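Local coordinates for protein putative glucoamylase (Bacteroides uniformis, PDB 4GL3) that probably hydrolyses glycosidic bonds in glucose-containing carbohydrates, as a putative glucoamylase with a helix-rich fold, though its natural substrate is not established, at residues A[49-54]-A[102-107]; A[95-100]-A[110-115]; A[298-303]-A[345-350]. One frame throughout, in Å; residues are numbered along the deposited sequence.

Interaction 1 of 3, residues A[49-54]-A[102-107]; sequences AETATI and AHWMNG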
ATOM      1  N   ALA A  49       7.466  20.635  -5.814  1.00 42.69           N
ATOM      2  CA  ALA A  49       8.838  20.182  -5.607  1.00 39.00           C
ATOM      3  C   ALA A  49       9.012  19.742  -4.128  1.00 34.70           C
ATOM      4  O   ALA A  49       9.966  19.086  -3.782  1.00 35.40           O
ATOM      5  CB  ALA A  49       9.808  21.298  -5.975  1.00 43.08           C
ATOM      6  N   GLU A  50       8.074  20.102  -3.252  1.00 31.11           N
ATOM      7  CA  GLU A  50       8.296  20.027  -1.803  1.00 34.86           C
ATOM      8  C   GLU A  50       7.597  18.883  -1.074  1.00 28.62           C
ATOM      9  O   GLU A  50       7.929  18.619   0.086  1.00 28.31           O
ATOM     10  CB  GLU A  50       7.790  21.328  -1.155  1.00 44.61           C
ATOM     11  CG  GLU A  50       8.306  22.617  -1.798  1.00 62.61           C
ATOM     12  CD  GLU A  50       9.765  22.866  -1.448  1.00 78.31           C
ATOM     13  OE1 GLU A  50      10.075  23.087  -0.257  1.00 82.46           O
ATOM     14  OE2 GLU A  50      10.617  22.841  -2.355  1.00 77.77           O
ATOM     15  N   THR A  51       6.594  18.273  -1.701  1.00 25.78           N
ATOM     16  CA  THR A  51       5.690  17.328  -1.030  1.00 26.55           C
ATOM     17  C   THR A  51       6.204  15.907  -0.956  1.00 26.39           C
ATOM     18  O   THR A  51       6.590  15.337  -1.969  1.00 30.10           O
ATOM     19  CB  THR A  51       4.354  17.278  -1.767  1.00 30.33           C
ATOM     20  OG1 THR A  51       3.928  18.608  -1.899  1.00 28.79           O
ATOM     21  CG2 THR A  51       3.265  16.428  -0.993  1.00 22.14           C
ATOM     22  N   ALA A  52       6.254  15.369   0.252  1.00 24.69           N
ATOM     23  CA  ALA A  52       6.565  13.947   0.501  1.00 22.98           C
ATOM     24  C   ALA A  52       5.304  13.317   1.054  1.00 24.40           C
ATOM     25  O   ALA A  52       4.547  13.945   1.814  1.00 22.76           O
ATOM     26  CB  ALA A  52       7.695  13.814   1.496  1.00 19.57           C
ATOM     27  N   THR A  53       5.037  12.079   0.673  1.00 21.85           N
ATOM     28  CA  THR A  53       3.888  11.372   1.208  1.00 20.67           C
ATOM     29  C   THR A  53       4.311  10.247   2.129  1.00 22.97           C
ATOM     30  O   THR A  53       5.192   9.447   1.806  1.00 22.26           O
ATOM     31  CB  THR A  53       2.942  10.955   0.080  1.00 22.91           C
ATOM     32  OG1 THR A  53       1.736  10.446   0.654  1.00 30.11           O
ATOM     33  CG2 THR A  53       3.627   9.948  -0.897  1.00 21.32           C
ATOM     34  N   ILE A  54       3.702  10.178   3.306  1.00 24.09           N
ATOM     35  CA  ILE A  54       4.162   9.210   4.322  1.00 20.41           C
ATOM     36  C   ILE A  54       3.837   7.764   4.007  1.00 23.54           C
ATOM     37  O   ILE A  54       4.718   6.905   4.212  1.00 20.10           O
ATOM     38  CB  ILE A  54       3.714   9.622   5.752  1.00 20.94           C
ATOM     39  CG1 ILE A  54       4.584  10.831   6.225  1.00 21.88           C
ATOM     40  CG2 ILE A  54       3.740   8.468   6.761  1.00 18.71           C
ATOM     41  CD1 ILE A  54       6.048  10.561   6.647  1.00 20.66           C
ATOM     42  N   ALA A 102       1.738  13.225   9.727  1.00 20.03           N
ATOM     43  CA  ALA A 102       0.780  13.701   8.744  1.00 18.04           C
ATOM     44  C   ALA A 102       0.822  12.879   7.423  1.00 25.05           C
ATOM     45  O   ALA A 102       1.751  12.086   7.190  1.00 23.07           O
ATOM     46  CB  ALA A 102       0.945  15.211   8.490  1.00 16.17           C
ATOM     47  N   HIS A 103      -0.242  12.995   6.620  1.00 21.60           N
ATOM     48  CA  HIS A 103      -0.314  12.379   5.291  1.00 20.12           C
ATOM     49  C   HIS A 103       0.837  12.959   4.441  1.00 22.19           C
ATOM     50  O   HIS A 103       1.595  12.216   3.830  1.00 22.66           O
ATOM     51  CB  HIS A 103      -1.697  12.640   4.729  1.00 21.21           C
ATOM     52  CG  HIS A 103      -1.998  12.003   3.399  1.00 23.55           C
ATOM     53  ND1 HIS A 103      -3.303  11.874   2.936  1.00 24.34           N
ATOM     54  CD2 HIS A 103      -1.197  11.512   2.420  1.00 27.21           C
ATOM     55  CE1 HIS A 103      -3.277  11.302   1.734  1.00 27.95           C
ATOM     56  NE2 HIS A 103      -2.013  11.082   1.396  1.00 22.29           N
ATOM     57  N   TRP A 104       0.933  14.284   4.390  1.00 19.30           N
ATOM     58  CA  TRP A 104       1.970  14.976   3.624  1.00 20.22           C
ATOM     59  C   TRP A 104       2.877  15.785   4.548  1.00 24.31           C
ATOM     60  O   TRP A 104       2.404  16.373   5.508  1.00 20.91           O
ATOM     61  CB  TRP A 104       1.333  15.948   2.637  1.00 23.15           C
ATOM     62  CG  TRP A 104       0.705  15.327   1.421  1.00 23.55           C
ATOM     63  CD1 TRP A 104       0.782  14.050   1.026  1.00 25.07           C
ATOM     64  CD2 TRP A 104      -0.065  16.010   0.435  1.00 24.49           C
ATOM     65  NE1 TRP A 104       0.107  13.873  -0.159  1.00 25.69           N
ATOM     66  CE2 TRP A 104      -0.427  15.064  -0.539  1.00 28.07           C
ATOM     67  CE3 TRP A 104      -0.483  17.338   0.284  1.00 27.60           C
ATOM     68  CZ2 TRP A 104      -1.193  15.385  -1.666  1.00 30.90           C
ATOM     69  CZ3 TRP A 104      -1.232  17.674  -0.856  1.00 32.43           C
ATOM     70  CH2 TRP A 104      -1.584  16.690  -1.809  1.00 33.08           C
HETATM   71  N   MSE A 105       4.165  15.802   4.238  1.00 24.86           N
HETATM   72  CA  MSE A 105       5.131  16.712   4.847  1.00 22.15           C
HETATM   73  C   MSE A 105       6.123  17.232   3.819  1.00 24.18           C
HETATM   74  O   MSE A 105       6.266  16.673   2.691  1.00 25.04           O
HETATM   75  CB  MSE A 105       5.925  16.031   5.994  1.00 24.08           C
HETATM   76  CG  MSE A 105       6.716  14.849   5.608  1.00 25.14           C
HETATM   77 SE   MSE A 105       7.936  14.202   7.008  0.75 20.46          SE
HETATM   78  CE  MSE A 105       6.624  13.891   8.381  1.00 20.41           C
ATOM     79  N   ASN A 106       6.779  18.324   4.183  1.00 22.29           N
ATOM     80  CA  ASN A 106       7.787  18.887   3.330  1.00 23.46           C
ATOM     81  C   ASN A 106       8.986  17.938   3.359  1.00 25.81           C
ATOM     82  O   ASN A 106       9.506  17.649   4.431  1.00 23.41           O
ATOM     83  CB  ASN A 106       8.120  20.282   3.800  1.00 23.97           C
ATOM     84  CG  ASN A 106       9.132  20.974   2.940  1.00 29.58           C
ATOM     85  OD1 ASN A 106      10.254  20.482   2.749  1.00 24.45           O
ATOM     86  ND2 ASN A 106       8.783  22.157   2.468  1.00 26.93           N
ATOM     87  N   GLY A 107       9.406  17.453   2.192  1.00 27.07           N
ATOM     88  CA  GLY A 107      10.494  16.465   2.096  1.00 26.87           C
ATOM     89  C   GLY A 107      11.903  16.992   2.387  1.00 28.18           C
ATOM     90  O   GLY A 107      12.828  16.231   2.496  1.00 26.61           O
TER
HETATM   91  O   HOH W   1      11.325  23.900   1.703  1.00 49.89           O
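E50 and N106 open an antiparallel strand pair, 51-53 with 104-106, the first two strands of a small three-stranded sheet in this helix-rich protein. The carbonyl of E50 accepts the N-H of G107 (N to O 2.8 Å). Its side chain, bent at chi2 (-74°), lies alongside that of N106, and N106 ND2 donates to E50 OE1 at 3.2 Å, on the anti side of the carboxylate and somewhat out of its plane. A water bridges the same two atoms. E50 OE2 forms a salt bridge with K108 NZ, and N106 OD1 accepts the backbone N-H groups of K108 and T109. T51 then places its methyl over one face of W104, CG2 lying 3.7 Å from the centre of the five-membered ring in a CH-pi contact. A52 and M105 form the hydrogen-bonded pair, with A52 N to M105 O at 2.8 Å and M105 N to A52 O at 3.1 Å; their side chains share one face of the sheet. T53 and W104, a non-hydrogen-bonded pair, share the other. With OG1 anti to the backbone N (chi1 -171°), T53 meets the edge of the indole, OG1 being 3.7 Å from CD1. E43 accepts the indole N-H and bonds weakly to T53 OG1. At I54, where helix 54-69 begins, the backbone N reaches H103 O at 3.0 Å. The last touch is apolar: I54 CD1 sits 3.8 Å from CE of selenomethionine M105.

Interaction 2 of 3, residues A[95-100]-A[110-115]; sequences DSYHGM and GKTIPF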
ATOM      1  N   ASP A  95       7.673  17.142  12.063  1.00 25.30           N
ATOM      2  CA  ASP A  95       6.397  17.133  12.768  1.00 21.24           C
ATOM      3  C   ASP A  95       5.824  15.744  12.978  1.00 21.40           C
ATOM      4  O   ASP A  95       5.770  14.899  12.037  1.00 20.89           O
ATOM      5  CB  ASP A  95       5.373  17.988  12.032  1.00 24.60           C
ATOM      6  CG  ASP A  95       5.661  19.478  12.133  1.00 28.43           C
ATOM      7  OD1 ASP A  95       6.301  19.917  13.106  1.00 29.37           O
ATOM      8  OD2 ASP A  95       5.253  20.218  11.220  1.00 25.46           O
ATOM      9  N   SER A  96       5.362  15.532  14.208  1.00 19.55           N
ATOM     10  CA  SER A  96       4.639  14.339  14.593  1.00 20.83           C
ATOM     11  C   SER A  96       3.649  14.653  15.720  1.00 20.30           C
ATOM     12  O   SER A  96       3.802  15.644  16.441  1.00 19.57           O
ATOM     13  CB  SER A  96       5.590  13.203  15.034  1.00 20.35           C
ATOM     14  OG  SER A  96       6.385  13.505  16.175  1.00 22.37           O
ATOM     15  N   TYR A  97       2.650  13.790  15.853  1.00 19.44           N
ATOM     16  CA  TYR A  97       1.522  13.985  16.753  1.00 20.08           C
ATOM     17  C   TYR A  97       1.195  12.634  17.370  1.00 19.92           C
ATOM     18  O   TYR A  97       0.745  11.764  16.697  1.00 20.79           O
ATOM     19  CB  TYR A  97       0.302  14.609  16.042  1.00 19.45           C
ATOM     20  CG  TYR A  97       0.701  15.720  15.084  1.00 20.20           C
ATOM     21  CD1 TYR A  97       1.088  15.414  13.768  1.00 24.38           C
ATOM     22  CD2 TYR A  97       0.694  17.058  15.486  1.00 20.31           C
ATOM     23  CE1 TYR A  97       1.474  16.428  12.892  1.00 22.53           C
ATOM     24  CE2 TYR A  97       1.090  18.092  14.622  1.00 20.28           C
ATOM     25  CZ  TYR A  97       1.462  17.762  13.313  1.00 20.72           C
ATOM     26  OH  TYR A  97       1.919  18.725  12.459  1.00 21.12           O
ATOM     27  N   HIS A  98       1.464  12.493  18.667  1.00 19.48           N
ATOM     28  CA  HIS A  98       1.210  11.247  19.396  1.00 19.21           C
ATOM     29  C   HIS A  98       1.901  10.051  18.707  1.00 25.06           C
ATOM     30  O   HIS A  98       1.351   8.966  18.624  1.00 22.49           O
ATOM     31  CB  HIS A  98      -0.276  11.032  19.618  1.00 20.81           C
ATOM     32  CG  HIS A  98      -0.881  11.981  20.631  1.00 19.41           C
ATOM     33  ND1 HIS A  98      -0.921  11.698  21.976  1.00 22.06           N
ATOM     34  CD2 HIS A  98      -1.520  13.175  20.475  1.00 18.28           C
ATOM     35  CE1 HIS A  98      -1.503  12.709  22.618  1.00 21.97           C
ATOM     36  NE2 HIS A  98      -1.867  13.617  21.728  1.00 21.60           N
ATOM     37  N   GLY A  99       3.108  10.303  18.220  1.00 22.77           N
ATOM     38  CA  GLY A  99       3.934   9.338  17.515  1.00 19.61           C
ATOM     39  C   GLY A  99       3.623   9.136  16.040  1.00 22.88           C
ATOM     40  O   GLY A  99       4.315   8.354  15.367  1.00 25.55           O
HETATM   41  N   MSE A 100       2.582   9.796  15.533  1.00 20.67           N
HETATM   42  CA  MSE A 100       2.151   9.591  14.161  1.00 19.77           C
HETATM   43  C   MSE A 100       2.596  10.777  13.335  1.00 21.61           C
HETATM   44  O   MSE A 100       2.789  11.892  13.869  1.00 24.64           O
HETATM   45  CB  MSE A 100       0.651   9.436  14.067  1.00 17.94           C
HETATM   46  CG  MSE A 100       0.028   8.409  15.014  1.00 19.91           C
HETATM   47 SE   MSE A 100       0.650   6.605  14.532  0.75 18.75          SE
HETATM   48  CE  MSE A 100      -0.321   5.665  15.898  1.00 22.82           C
ATOM     49  N   GLY A 110      10.616  18.660   6.840  1.00 25.77           N
ATOM     50  CA  GLY A 110       9.859  17.802   7.741  1.00 23.64           C
ATOM     51  C   GLY A 110       8.617  18.439   8.368  1.00 24.93           C
ATOM     52  O   GLY A 110       8.027  17.842   9.257  1.00 23.16           O
ATOM     53  N   LYS A 111       8.214  19.628   7.918  1.00 20.78           N
ATOM     54  CA  LYS A 111       7.027  20.277   8.435  1.00 21.78           C
ATOM     55  C   LYS A 111       5.758  19.737   7.749  1.00 23.23           C
ATOM     56  O   LYS A 111       5.720  19.497   6.538  1.00 25.42           O
ATOM     57  CB  LYS A 111       7.163  21.814   8.298  1.00 22.67           C
ATOM     58  CG  LYS A 111       8.415  22.396   8.969  1.00 32.10           C
ATOM     59  CD  LYS A 111       8.565  21.985  10.467  1.00 30.65           C
ATOM     60  CE  LYS A 111       9.845  22.553  11.125  1.00 36.45           C
ATOM     61  NZ  LYS A 111      10.052  22.015  12.529  1.00 34.10           N
ATOM     62  N   THR A 112       4.707  19.522   8.522  1.00 21.69           N
ATOM     63  CA  THR A 112       3.454  19.053   7.979  1.00 20.39           C
ATOM     64  C   THR A 112       2.950  19.960   6.876  1.00 21.63           C
ATOM     65  O   THR A 112       3.041  21.165   6.992  1.00 21.79           O
ATOM     66  CB  THR A 112       2.398  18.958   9.091  1.00 22.27           C
ATOM     67  OG1 THR A 112       2.822  17.926   9.999  1.00 19.97           O
ATOM     68  CG2 THR A 112       0.976  18.654   8.508  1.00 19.85           C
ATOM     69  N   ILE A 113       2.396  19.352   5.823  1.00 21.71           N
ATOM     70  CA  ILE A 113       1.598  20.053   4.763  1.00 23.43           C
ATOM     71  C   ILE A 113       0.191  19.526   4.882  1.00 21.68           C
ATOM     72  O   ILE A 113      -0.027  18.338   4.745  1.00 22.97           O
ATOM     73  CB  ILE A 113       2.104  19.761   3.335  1.00 22.19           C
ATOM     74  CG1 ILE A 113       3.541  20.284   3.220  1.00 27.10           C
ATOM     75  CG2 ILE A 113       1.217  20.458   2.257  1.00 22.44           C
ATOM     76  CD1 ILE A 113       4.317  19.783   1.992  1.00 25.47           C
ATOM     77  N   PRO A 114      -0.761  20.380   5.229  1.00 23.58           N
ATOM     78  CA  PRO A 114      -2.139  19.887   5.331  1.00 23.05           C
ATOM     79  C   PRO A 114      -2.645  19.263   4.066  1.00 23.35           C
ATOM     80  O   PRO A 114      -2.342  19.749   2.964  1.00 24.08           O
ATOM     81  CB  PRO A 114      -2.949  21.152   5.635  1.00 26.01           C
ATOM     82  CG  PRO A 114      -1.972  22.134   6.198  1.00 29.59           C
ATOM     83  CD  PRO A 114      -0.655  21.820   5.523  1.00 27.58           C
ATOM     84  N   PHE A 115      -3.383  18.162   4.225  1.00 23.60           N
ATOM     85  CA  PHE A 115      -4.009  17.486   3.111  1.00 23.09           C
ATOM     86  C   PHE A 115      -5.360  18.168   2.760  1.00 23.55           C
ATOM     87  O   PHE A 115      -5.740  18.202   1.605  1.00 26.27           O
ATOM     88  CB  PHE A 115      -4.183  16.008   3.415  1.00 23.62           C
ATOM     89  CG  PHE A 115      -4.602  15.193   2.221  1.00 27.09           C
ATOM     90  CD1 PHE A 115      -3.697  14.929   1.190  1.00 27.86           C
ATOM     91  CD2 PHE A 115      -5.897  14.710   2.107  1.00 28.84           C
ATOM     92  CE1 PHE A 115      -4.070  14.186   0.071  1.00 31.00           C
ATOM     93  CE2 PHE A 115      -6.260  13.943   0.993  1.00 32.93           C
ATOM     94  CZ  PHE A 115      -5.352  13.703  -0.028  1.00 28.50           C
TER
HETATM   95  O   HOH W   2       3.848  15.269   9.973  1.00 20.40           O
HETATM   96  O   HOH W   3       7.814  22.205  13.630  1.00 49.76           O
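Y97 and T112 reach toward each other tip to tip, Y97 OH lying 2.7 Å from T112 OG1 in a hydrogen bond that either hydroxyl could donate. The threonine oxygen is near the plane of the phenol ring, at its edge. T112 carries OG1 anti to its carbonyl carbon (chi1 -66°), which turns the hydroxyl toward the 95-100 loop. There it also lies 3.3 Å from D95 CB, and a water joins OG1 to the backbone O of D95, so the threonine oxygen has two polar partners.

D95 is the second anchor. Its CG stands beside its own backbone N (chi1 -71°), and the side chain crosses that of T112 at about a right angle. Carboxylate oxygen OD2 accepts the backbone N-H of T112 at 2.8 Å, a nearly straight bond that arrives on the anti side. The D95 N-H in turn donates to G110 O (N to O 2.9 Å). One aspartate thus ties the loop to the backbone at two places.

K111 crosses D95 at about a right angle. Its NZ is 4.3 Å from D95 OD1, too long for a salt bridge, and a water links the two; N93 O takes NZ directly. Beyond Y97 the chain folds back in a type I' turn, from Y97 to M100, with H98 and G99 both at positive phi.

The 95-100 loop follows helix 75-90. Y97 rests on A122 of strand 122-123 and on P180, M100 packs against I124 and S127 at the start of helix 124-140, and the weakly bonded strand 112-113 lies at the edge of the sheet, next to strand 104-106.

Interaction 3 of 3, residues A[298-303]-A[345-350]; sequences EKCWGL and RYFYEE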
ATOM      1  N   GLU A 298      -9.541  -9.238 -21.390  1.00 44.41           N
ATOM      2  CA  GLU A 298      -8.603 -10.139 -20.722  1.00 47.11           C
ATOM      3  C   GLU A 298      -7.202  -9.562 -20.655  1.00 43.39           C
ATOM      4  O   GLU A 298      -6.473  -9.839 -19.717  1.00 48.21           O
ATOM      5  CB  GLU A 298      -8.550 -11.482 -21.461  1.00 48.60           C
ATOM      6  CG  GLU A 298      -9.881 -12.210 -21.367  1.00 58.24           C
ATOM      7  CD  GLU A 298      -9.898 -13.513 -22.122  1.00 74.24           C
ATOM      8  OE1 GLU A 298      -8.800 -13.992 -22.486  1.00 72.31           O
ATOM      9  OE2 GLU A 298     -11.010 -14.049 -22.338  1.00 71.22           O
ATOM     10  N   LYS A 299      -6.837  -8.779 -21.661  1.00 44.70           N
ATOM     11  CA  LYS A 299      -5.502  -8.196 -21.747  1.00 45.95           C
ATOM     12  C   LYS A 299      -5.464  -6.861 -21.051  1.00 45.81           C
ATOM     13  O   LYS A 299      -4.409  -6.357 -20.750  1.00 49.03           O
ATOM     14  CB  LYS A 299      -5.119  -8.025 -23.217  1.00 51.77           C
ATOM     15  CG  LYS A 299      -5.002  -9.362 -23.924  1.00 52.49           C
ATOM     16  CD  LYS A 299      -4.008  -9.333 -25.069  1.00 61.31           C
ATOM     17  CE  LYS A 299      -3.731 -10.743 -25.581  1.00 68.53           C
ATOM     18  NZ  LYS A 299      -3.427 -11.664 -24.437  1.00 65.75           N
ATOM     19  N   CYS A 300      -6.631  -6.298 -20.779  1.00 44.28           N
ATOM     20  CA  CYS A 300      -6.729  -4.927 -20.365  1.00 42.44           C
ATOM     21  C   CYS A 300      -7.831  -4.793 -19.310  1.00 41.06           C
ATOM     22  O   CYS A 300      -8.997  -4.552 -19.631  1.00 39.51           O
ATOM     23  CB  CYS A 300      -7.008  -4.090 -21.603  1.00 48.24           C
ATOM     24  SG  CYS A 300      -6.875  -2.344 -21.305  1.00 51.30           S
ATOM     25  N   TRP A 301      -7.429  -5.019 -18.059  1.00 39.15           N
ATOM     26  CA  TRP A 301      -8.321  -4.999 -16.900  1.00 36.30           C
ATOM     27  C   TRP A 301      -7.611  -4.392 -15.719  1.00 34.61           C
ATOM     28  O   TRP A 301      -6.376  -4.306 -15.706  1.00 32.92           O
ATOM     29  CB  TRP A 301      -8.784  -6.409 -16.524  1.00 34.93           C
ATOM     30  CG  TRP A 301      -7.700  -7.374 -16.108  1.00 34.40           C
ATOM     31  CD1 TRP A 301      -6.918  -8.127 -16.934  1.00 35.93           C
ATOM     32  CD2 TRP A 301      -7.294  -7.715 -14.761  1.00 32.36           C
ATOM     33  NE1 TRP A 301      -6.050  -8.908 -16.193  1.00 34.16           N
ATOM     34  CE2 TRP A 301      -6.255  -8.669 -14.864  1.00 32.92           C
ATOM     35  CE3 TRP A 301      -7.690  -7.294 -13.492  1.00 33.52           C
ATOM     36  CZ2 TRP A 301      -5.637  -9.218 -13.754  1.00 32.85           C
ATOM     37  CZ3 TRP A 301      -7.065  -7.824 -12.397  1.00 32.20           C
ATOM     38  CH2 TRP A 301      -6.049  -8.776 -12.531  1.00 31.86           C
ATOM     39  N   GLY A 302      -8.412  -3.980 -14.733  1.00 34.08           N
ATOM     40  CA  GLY A 302      -7.920  -3.508 -13.450  1.00 32.10           C
ATOM     41  C   GLY A 302      -8.420  -2.107 -13.178  1.00 34.91           C
ATOM     42  O   GLY A 302      -7.913  -1.137 -13.754  1.00 30.73           O
ATOM     43  N   LEU A 303      -9.404  -2.005 -12.281  1.00 32.91           N
ATOM     44  CA  LEU A 303      -9.969  -0.719 -11.842  1.00 29.97           C
ATOM     45  C   LEU A 303      -9.629  -0.415 -10.370  1.00 27.87           C
ATOM     46  O   LEU A 303      -9.905  -1.213  -9.458  1.00 30.81           O
ATOM     47  CB  LEU A 303     -11.494  -0.735 -12.028  1.00 32.53           C
ATOM     48  CG  LEU A 303     -12.036  -0.983 -13.439  1.00 37.08           C
ATOM     49  CD1 LEU A 303     -13.556  -1.122 -13.401  1.00 34.88           C
ATOM     50  CD2 LEU A 303     -11.584   0.112 -14.399  1.00 35.79           C
ATOM     51  N   ARG A 345       2.130  -7.748 -19.951  1.00 37.90           N
ATOM     52  CA  ARG A 345       2.746  -7.868 -21.252  1.00 39.79           C
ATOM     53  C   ARG A 345       2.026  -6.982 -22.270  1.00 39.44           C
ATOM     54  O   ARG A 345       2.674  -6.410 -23.154  1.00 39.60           O
ATOM     55  CB  ARG A 345       2.785  -9.332 -21.723  1.00 41.60           C
ATOM     56  CG  ARG A 345       3.613  -9.564 -22.984  1.00 42.47           C
ATOM     57  CD  ARG A 345       3.832 -11.057 -23.239  1.00 45.62           C
ATOM     58  NE  ARG A 345       4.664 -11.667 -22.199  1.00 45.93           N
ATOM     59  CZ  ARG A 345       5.996 -11.625 -22.166  1.00 46.06           C
ATOM     60  NH1 ARG A 345       6.680 -11.008 -23.133  1.00 42.52           N
ATOM     61  NH2 ARG A 345       6.647 -12.210 -21.158  1.00 41.77           N
ATOM     62  N   TYR A 346       0.708  -6.882 -22.155  1.00 37.96           N
ATOM     63  CA  TYR A 346      -0.083  -6.031 -23.048  1.00 39.13           C
ATOM     64  C   TYR A 346       0.285  -4.545 -22.830  1.00 39.94           C
ATOM     65  O   TYR A 346       0.480  -3.795 -23.802  1.00 39.96           O
ATOM     66  CB  TYR A 346      -1.587  -6.270 -22.827  1.00 40.23           C
ATOM     67  CG  TYR A 346      -2.476  -5.308 -23.612  1.00 45.53           C
ATOM     68  CD1 TYR A 346      -2.666  -5.455 -24.987  1.00 50.15           C
ATOM     69  CD2 TYR A 346      -3.108  -4.251 -22.973  1.00 49.55           C
ATOM     70  CE1 TYR A 346      -3.481  -4.579 -25.690  1.00 52.79           C
ATOM     71  CE2 TYR A 346      -3.909  -3.371 -23.667  1.00 49.19           C
ATOM     72  CZ  TYR A 346      -4.079  -3.532 -25.009  1.00 50.26           C
ATOM     73  OH  TYR A 346      -4.873  -2.642 -25.652  1.00 68.84           O
ATOM     74  N   PHE A 347       0.420  -4.150 -21.558  1.00 35.12           N
ATOM     75  CA  PHE A 347       0.742  -2.781 -21.219  1.00 37.09           C
ATOM     76  C   PHE A 347       2.117  -2.414 -21.754  1.00 38.22           C
ATOM     77  O   PHE A 347       2.315  -1.298 -22.219  1.00 39.20           O
ATOM     78  CB  PHE A 347       0.733  -2.535 -19.702  1.00 34.17           C
ATOM     79  CG  PHE A 347      -0.607  -2.724 -19.031  1.00 34.24           C
ATOM     80  CD1 PHE A 347      -1.799  -2.604 -19.718  1.00 33.39           C
ATOM     81  CD2 PHE A 347      -0.654  -3.001 -17.679  1.00 32.66           C
ATOM     82  CE1 PHE A 347      -3.012  -2.776 -19.060  1.00 35.09           C
ATOM     83  CE2 PHE A 347      -1.848  -3.162 -17.014  1.00 33.69           C
ATOM     84  CZ  PHE A 347      -3.038  -3.052 -17.710  1.00 33.52           C
ATOM     85  N   TYR A 348       3.061  -3.350 -21.673  1.00 37.93           N
ATOM     86  CA  TYR A 348       4.421  -3.097 -22.127  1.00 38.03           C
ATOM     87  C   TYR A 348       4.543  -3.207 -23.643  1.00 41.42           C
ATOM     88  O   TYR A 348       5.058  -2.295 -24.295  1.00 39.03           O
ATOM     89  CB  TYR A 348       5.408  -4.067 -21.478  1.00 39.68           C
ATOM     90  CG  TYR A 348       6.841  -3.796 -21.854  1.00 38.87           C
ATOM     91  CD1 TYR A 348       7.536  -2.718 -21.297  1.00 40.65           C
ATOM     92  CD2 TYR A 348       7.509  -4.603 -22.727  1.00 40.16           C
ATOM     93  CE1 TYR A 348       8.842  -2.456 -21.655  1.00 38.32           C
ATOM     94  CE2 TYR A 348       8.814  -4.346 -23.076  1.00 39.55           C
ATOM     95  CZ  TYR A 348       9.458  -3.272 -22.530  1.00 38.32           C
ATOM     96  OH  TYR A 348      10.733  -3.011 -22.884  1.00 41.23           O
ATOM     97  N   GLU A 349       4.100  -4.326 -24.212  1.00 38.55           N
ATOM     98  CA  GLU A 349       4.359  -4.585 -25.614  1.00 41.34           C
ATOM     99  C   GLU A 349       3.407  -3.803 -26.505  1.00 43.41           C
ATOM    100  O   GLU A 349       3.827  -3.309 -27.521  1.00 42.03           O
ATOM    101  CB  GLU A 349       4.314  -6.107 -25.944  1.00 45.31           C
ATOM    102  CG  GLU A 349       5.430  -6.901 -25.259  1.00 47.12           C
ATOM    103  CD  GLU A 349       5.467  -8.404 -25.546  1.00 48.49           C
ATOM    104  OE1 GLU A 349       4.594  -8.946 -26.251  1.00 48.18           O
ATOM    105  OE2 GLU A 349       6.408  -9.053 -25.047  1.00 48.99           O
ATOM    106  N   GLU A 350       2.136  -3.681 -26.144  1.00 41.89           N
ATOM    107  CA  GLU A 350       1.177  -3.055 -27.051  1.00 46.21           C
ATOM    108  C   GLU A 350       0.991  -1.578 -26.713  1.00 43.35           C
ATOM    109  O   GLU A 350       0.919  -0.758 -27.593  1.00 45.31           O
ATOM    110  CB  GLU A 350      -0.191  -3.772 -27.013  1.00 50.28           C
ATOM    111  CG  GLU A 350      -0.191  -5.237 -27.447  1.00 56.90           C
ATOM    112  CD  GLU A 350       0.460  -5.414 -28.802  1.00 70.14           C
ATOM    113  OE1 GLU A 350       0.116  -4.633 -29.720  1.00 74.29           O
ATOM    114  OE2 GLU A 350       1.338  -6.303 -28.941  1.00 62.72           O
TER
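The carbonyl oxygen of K299 presses against Y346, touching CB and CG and coming within 3.3 Å of CD2, while F347 CE1 stands farther off at 4.2 Å. These are van der Waals contacts between a loop, 298-303, and the C-terminal turn of helix 337-349, both within the putative glucoamylase family region; the meeting is one of methylenes, sulfur and aromatic rings.

Y346 carries most of it. With CG anti to the backbone N (chi1 174°) the phenol ring is brought against the loop, where the side chains of K299 and Y346 cross at about a right angle. K299 CB lies over a ring face in a CH-pi contact, 4.2 Å from the ring centre, and CD adds a looser touch at CD1. The lysine then leads away, and its NZ forms a salt bridge with E342, a residue of the same helix. C300 meets the other end of the ring: CB is 3.8 Å from CE2, and SG, 5.1 Å from the ring centre, approaches obliquely as a sulfur-aromatic contact. An alanine in place of Y346 would probably leave the K299 methylenes and the C300 side chain without their aromatic partner and open a gap between loop and helix.

F347 presents its ring edge to W301 O, with CZ 4.1 Å away. On the helix itself, R345 NH1 bridges to E349 OE2 (2.7 Å).

W301 points away from the helix turn and packs on R283 and C286 of helix 271-288 and on A329 of helix 326-331, though its NE1 donates to Y339 O of helix 337-349. F347 touches P326, and R345 leans on L18 of helix 15-27.

In the fold
Interactions 1 and 2 are neighbours, their centres about 9 Å apart, and strand 104-106 serves both: N106 N probably bonds to K111 O at 2.8 Å and W104 O probably accepts I113 N at 3.0 Å, so strand 112-113 completes the sheet. Their segments alternate along the chain. F115 stacks on H103, CE1 to CE1 3.4 Å, and the H103 side chain lies about 3 Å from a bound glycerol and about 4 Å from a Tris molecule; both probably come from the crystallisation liquor but may mark a pocket. Interaction 3 is remote, its centre about 31 Å from that of interaction 1 and about 38 Å from interaction 2's, with nearest atoms about 18 Å from each.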